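Local coordinates for protein predicted component of a thermophile-specific DNA repair system, contains a RAMP domain (Methanopyrus kandleri, PDB 4N0L) that binds RNA as the Csm3 protein of a type III-A CRISPR system, holds a zinc ion, and may have endonuclease activity, at residues A[112-117]-A[235-240]; A[169-174]-A[239-244]. All coordinates share one frame; numbering follows the deposited sequence.

Interaction 1: A[112-117]-A[235-240]. With ZN (zinc ion), chain C.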
loop_
_atom_site.group_PDB
_atom_site.type_symbol
_atom_site.label_atom_id
_atom_site.label_comp_id
_atom_site.label_asym_id
_atom_site.label_seq_id
_atom_site.Cartn_x
_atom_site.Cartn_y
_atom_site.Cartn_z
ATOM N N ASN A 112 -4.528 10.223 16.496
ATOM C CA ASN A 112 -4.974 9.433 17.642
ATOM C C ASN A 112 -3.849 8.580 18.230
ATOM O O ASN A 112 -4.057 7.421 18.593
ATOM C CB ASN A 112 -6.160 8.544 17.256
ATOM C CG ASN A 112 -7.333 9.341 16.715
ATOM O OD1 ASN A 112 -7.614 10.446 17.176
ATOM N ND2 ASN A 112 -8.026 8.777 15.732
ATOM N N GLY A 113 -2.658 9.166 18.307
ATOM C CA GLY A 113 -1.533 8.546 18.981
ATOM C C GLY A 113 -0.657 7.625 18.150
ATOM O O GLY A 113 0.377 7.159 18.630
ATOM N N THR A 114 -1.052 7.355 16.909
ATOM C CA THR A 114 -0.285 6.435 16.071
ATOM C C THR A 114 0.004 7.001 14.685
ATOM O O THR A 114 -0.659 7.931 14.226
ATOM C CB THR A 114 -1.008 5.085 15.901
ATOM O OG1 THR A 114 -2.281 5.292 15.280
ATOM C CG2 THR A 114 -1.197 4.399 17.250
ATOM N N CYS A 115 1.004 6.423 14.026
ATOM C CA CYS A 115 1.420 6.860 12.699
ATOM C C CYS A 115 0.807 5.975 11.619
ATOM O O CYS A 115 1.096 4.781 11.557
ATOM C CB CYS A 115 2.945 6.845 12.585
ATOM S SG CYS A 115 3.599 7.515 11.032
ATOM N N PRO A 116 -0.043 6.564 10.764
ATOM C CA PRO A 116 -0.695 5.850 9.659
ATOM C C PRO A 116 0.308 5.229 8.692
ATOM O O PRO A 116 0.121 4.090 8.267
ATOM C CB PRO A 116 -1.510 6.944 8.965
ATOM C CG PRO A 116 -1.715 7.983 10.007
ATOM C CD PRO A 116 -0.472 7.969 10.838
ATOM N N VAL A 117 1.346 5.982 8.342
ATOM C CA VAL A 117 2.385 5.494 7.440
ATOM C C VAL A 117 3.014 4.196 7.930
ATOM O O VAL A 117 2.998 3.180 7.236
ATOM C CB VAL A 117 3.505 6.535 7.255
ATOM C CG1 VAL A 117 4.615 5.969 6.376
ATOM C CG2 VAL A 117 2.946 7.818 6.659
ATOM N N GLY A 235 -9.260 -2.451 15.848
ATOM C CA GLY A 235 -10.593 -2.089 15.393
ATOM C C GLY A 235 -10.836 -0.598 15.254
ATOM O O GLY A 235 -11.540 -0.156 14.345
ATOM N N GLU A 236 -10.252 0.177 16.159
ATOM C CA GLU A 236 -10.424 1.624 16.169
ATOM C C GLU A 236 -9.730 2.287 14.982
ATOM O O GLU A 236 -10.107 3.382 14.565
ATOM C CB GLU A 236 -9.906 2.205 17.482
ATOM C CG GLU A 236 -10.840 1.964 18.657
ATOM C CD GLU A 236 -10.156 2.161 19.994
ATOM O OE1 GLU A 236 -9.544 1.192 20.492
ATOM O OE2 GLU A 236 -10.227 3.280 20.545
ATOM N N GLU A 237 -8.708 1.624 14.447
ATOM C CA GLU A 237 -7.949 2.165 13.322
ATOM C C GLU A 237 -8.325 1.507 11.998
ATOM O O GLU A 237 -7.728 1.801 10.964
ATOM C CB GLU A 237 -6.446 2.005 13.559
ATOM C CG GLU A 237 -5.837 3.055 14.471
ATOM C CD GLU A 237 -4.492 2.636 15.031
ATOM O OE1 GLU A 237 -3.970 1.582 14.608
ATOM O OE2 GLU A 237 -3.949 3.370 15.883
ATOM N N LEU A 238 -9.318 0.623 12.036
ATOM C CA LEU A 238 -9.709 -0.160 10.868
ATOM C C LEU A 238 -10.144 0.707 9.685
ATOM O O LEU A 238 -9.591 0.603 8.590
ATOM C CB LEU A 238 -10.837 -1.126 11.237
ATOM C CG LEU A 238 -11.557 -1.803 10.071
ATOM C CD1 LEU A 238 -10.579 -2.678 9.306
ATOM C CD2 LEU A 238 -12.742 -2.616 10.560
ATOM N N GLU A 239 -11.138 1.559 9.911
ATOM C CA GLU A 239 -11.668 2.400 8.845
ATOM C C GLU A 239 -10.627 3.402 8.364
ATOM O O GLU A 239 -10.499 3.647 7.164
ATOM C CB GLU A 239 -12.929 3.131 9.305
ATOM C CG GLU A 239 -13.473 4.096 8.268
ATOM C CD GLU A 239 -14.899 4.513 8.548
ATOM O OE1 GLU A 239 -15.374 4.291 9.680
ATOM O OE2 GLU A 239 -15.547 5.057 7.630
ATOM N N SER A 240 -9.891 3.980 9.310
ATOM C CA SER A 240 -8.857 4.953 8.985
ATOM C C SER A 240 -7.783 4.333 8.098
ATOM O O SER A 240 -7.330 4.958 7.137
ATOM C CB SER A 240 -8.225 5.513 10.262
ATOM O OG SER A 240 -8.609 6.863 10.468
HETATM ZN ZN ZN C . 5.783 6.745 11.175
#

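Interaction 2: A[169-174]-A[239-244]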
loop_
_atom_site.group_PDB
_atom_site.type_symbol
_atom_site.label_atom_id
_atom_site.label_comp_id
_atom_site.label_asym_id
_atom_site.label_seq_id
_atom_site.Cartn_x
_atom_site.Cartn_y
_atom_site.Cartn_z
ATOM N N GLU A 169 5.663 -4.982 11.691
ATOM C CA GLU A 169 5.282 -5.626 10.444
ATOM C C GLU A 169 4.116 -4.881 9.806
ATOM O O GLU A 169 3.156 -4.520 10.489
ATOM C CB GLU A 169 4.913 -7.093 10.682
ATOM C CG GLU A 169 4.595 -7.871 9.410
ATOM C CD GLU A 169 5.776 -7.961 8.461
ATOM O OE1 GLU A 169 6.931 -7.939 8.939
ATOM O OE2 GLU A 169 5.546 -8.048 7.236
ATOM N N ALA A 170 4.220 -4.639 8.503
ATOM C CA ALA A 170 3.167 -3.970 7.742
ATOM C C ALA A 170 1.825 -4.675 7.879
ATOM O O ALA A 170 1.760 -5.905 7.881
ATOM C CB ALA A 170 3.557 -3.878 6.274
ATOM N N ARG A 171 0.759 -3.890 8.002
ATOM C CA ARG A 171 -0.598 -4.425 8.021
ATOM C C ARG A 171 -1.077 -4.823 6.626
ATOM O O ARG A 171 -2.041 -5.576 6.487
ATOM C CB ARG A 171 -1.566 -3.412 8.634
ATOM C CG ARG A 171 -1.562 -3.411 10.152
ATOM C CD ARG A 171 -2.431 -2.306 10.719
ATOM N NE ARG A 171 -2.193 -2.130 12.150
ATOM C CZ ARG A 171 -2.766 -1.190 12.894
ATOM N NH1 ARG A 171 -3.618 -0.336 12.346
ATOM N NH2 ARG A 171 -2.488 -1.106 14.187
ATOM N N VAL A 172 -0.415 -4.309 5.593
ATOM C CA VAL A 172 -0.809 -4.623 4.222
ATOM C C VAL A 172 0.240 -5.450 3.490
ATOM O O VAL A 172 1.444 -5.267 3.673
ATOM C CB VAL A 172 -1.099 -3.344 3.397
ATOM C CG1 VAL A 172 -2.305 -2.609 3.956
ATOM C CG2 VAL A 172 0.124 -2.436 3.349
ATOM N N ALA A 173 -0.238 -6.378 2.670
ATOM C CA ALA A 173 0.630 -7.163 1.807
ATOM C C ALA A 173 0.047 -7.211 0.401
ATOM O O ALA A 173 -1.140 -7.488 0.220
ATOM C CB ALA A 173 0.812 -8.566 2.360
ATOM N N PHE A 174 0.889 -6.935 -0.589
ATOM C CA PHE A 174 0.468 -6.960 -1.982
ATOM C C PHE A 174 0.906 -8.255 -2.645
ATOM O O PHE A 174 2.070 -8.639 -2.562
ATOM C CB PHE A 174 1.046 -5.769 -2.752
ATOM C CG PHE A 174 0.434 -4.444 -2.390
ATOM C CD1 PHE A 174 -0.409 -3.796 -3.278
ATOM C CD2 PHE A 174 0.703 -3.844 -1.171
ATOM C CE1 PHE A 174 -0.974 -2.576 -2.958
ATOM C CE2 PHE A 174 0.140 -2.625 -0.844
ATOM C CZ PHE A 174 -0.700 -1.991 -1.738
ATOM N N GLU A 239 -11.138 1.559 9.911
ATOM C CA GLU A 239 -11.668 2.400 8.845
ATOM C C GLU A 239 -10.627 3.402 8.364
ATOM O O GLU A 239 -10.499 3.647 7.164
ATOM C CB GLU A 239 -12.929 3.131 9.305
ATOM C CG GLU A 239 -13.473 4.096 8.268
ATOM C CD GLU A 239 -14.899 4.513 8.548
ATOM O OE1 GLU A 239 -15.374 4.291 9.680
ATOM O OE2 GLU A 239 -15.547 5.057 7.630
ATOM N N SER A 240 -9.891 3.980 9.310
ATOM C CA SER A 240 -8.857 4.953 8.985
ATOM C C SER A 240 -7.783 4.333 8.098
ATOM O O SER A 240 -7.330 4.958 7.137
ATOM C CB SER A 240 -8.225 5.513 10.262
ATOM O OG SER A 240 -8.609 6.863 10.468
ATOM N N ASP A 241 -7.392 3.101 8.414
ATOM C CA ASP A 241 -6.386 2.391 7.632
ATOM C C ASP A 241 -6.862 2.170 6.199
ATOM O O ASP A 241 -6.108 2.379 5.247
ATOM C CB ASP A 241 -6.047 1.044 8.273
ATOM C CG ASP A 241 -5.099 1.174 9.453
ATOM O OD1 ASP A 241 -4.667 2.306 9.764
ATOM O OD2 ASP A 241 -4.778 0.133 10.066
ATOM N N LEU A 242 -8.116 1.752 6.056
ATOM C CA LEU A 242 -8.703 1.510 4.744
ATOM C C LEU A 242 -8.718 2.785 3.912
ATOM O O LEU A 242 -8.428 2.756 2.716
ATOM C CB LEU A 242 -10.120 0.952 4.882
ATOM C CG LEU A 242 -10.226 -0.449 5.485
ATOM C CD1 LEU A 242 -11.670 -0.925 5.489
ATOM C CD2 LEU A 242 -9.329 -1.432 4.745
ATOM N N LYS A 243 -9.059 3.898 4.554
ATOM C CA LYS A 243 -9.043 5.200 3.899
ATOM C C LYS A 243 -7.663 5.539 3.359
ATOM O O LYS A 243 -7.521 5.972 2.217
ATOM C CB LYS A 243 -9.506 6.294 4.864
ATOM C CG LYS A 243 -9.742 7.640 4.195
ATOM C CD LYS A 243 -9.297 8.791 5.080
ATOM C CE LYS A 243 -10.057 8.800 6.394
ATOM N NZ LYS A 243 -9.446 9.730 7.381
ATOM N N TYR A 244 -6.646 5.332 4.188
ATOM C CA TYR A 244 -5.281 5.679 3.818
ATOM C C TYR A 244 -4.695 4.689 2.815
ATOM O O TYR A 244 -3.941 5.076 1.926
ATOM C CB TYR A 244 -4.406 5.767 5.070
ATOM C CG TYR A 244 -4.814 6.893 5.998
ATOM C CD1 TYR A 244 -5.224 8.121 5.490
ATOM C CD2 TYR A 244 -4.802 6.727 7.378
ATOM C CE1 TYR A 244 -5.602 9.152 6.328
ATOM C CE2 TYR A 244 -5.181 7.754 8.225
ATOM C CZ TYR A 244 -5.580 8.965 7.693
ATOM O OH TYR A 244 -5.959 9.993 8.526
#

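Interaction 1: A[112-117]-A[235-240]
Thr114 and Glu237 meet through one short hydrogen bond, and their side chains reach toward each other from opposite directions. The threonine hydroxyl OG1 gives its proton to OE2 of Glu237, 2.6 Å away, approaching from above the carboxylate, 56° out of its plane. In Thr114, OG1 sits between the backbone N and the carbonyl carbon (chi1 60°), while the glutamate, extended beyond CG, carries its carboxylate across the gap. Beside this bond, the methyl CG2 of Thr114 packs 3.2 Å from the same OE2. Among charged partners, OE1 of Glu237 forms a salt bridge with Arg171, and OE2 makes a long, weak ion pair with Arg93. The metal bond belongs to the next residue along the chain. The bond from CA to CB of Cys115 points away from 235-240, and SG, anti to its own backbone N (chi1 -175°), binds the zinc ion at 2.3 Å; His86, Cys88 and Cys118 complete the site. Cys115 is also the N-cap of helix 116-121. With both touching residues buried, the hydroxyl and Arg171 supply polar partners for the two carboxylate oxygens, which would probably favour the charged form of Glu237 next to the zinc-bound loop.

Interaction 2: A[169-174]-A[239-244]
The backbones of 169-174, a loop running into strand 172-174, and of the helical segment 239-244 stay well apart, the nearest CA atoms being those of Arg171 and Asp241 at 9.0 Å. Two buried side chains of opposite charge bridge that gap, crossing at about a right angle. Arg171 is extended from CG to NE and brings NH1 to within 2.6 Å of Asp241 OD2, a salt bridge whose N-H...O angle is 148°. OD2 is met at its syn lone pair and lies 3° from the guanidinium plane, at the edge of that group, although the guanidinium and carboxylate planes are turned 51° apart. Only NH1 of the guanidinium makes this bond to Asp241, and the CD methylene of Arg171 lies 3.4 Å from the same OD2. In Asp241 CG stands beside the backbone N, anti to the carbonyl carbon, which directs the carboxylate at the arginine. OD2 is also hydrogen-bonded to Tyr230 OH, and OD1 is salt-bridged to Arg119. On the arginine, NE pairs with Glu233. This buried charge network joins helix 238-255 to the loop residue just before strand 172-174, an outermost strand of the antiparallel sheet, and links the helix to the sheet's edge, consistent with the RRM-like fold of this RAMP-superfamily protein.

From the N terminus, the chain first passes through 112-117, where the zinc-bound loop enters helix 116-121, then through 169-174 at the edge of the sheet. After strand 223-231 it reaches Glu237, just ahead of helix 238-255, and then Asp241 in its first turn; these take the two contacts. Interaction 1 closes a loop with 117 residues between its segments; interaction 2 closes a shorter one, with 64. The contacting pairs cross rather than nest, because Glu237 precedes Asp241, and the two second segments share Glu239 and Ser240. Arg171 reaches the carboxylates of both contacts. The zinc-bearing loop, the approach to the edge strand and the start of the helix are thereby joined through linked polar side chains.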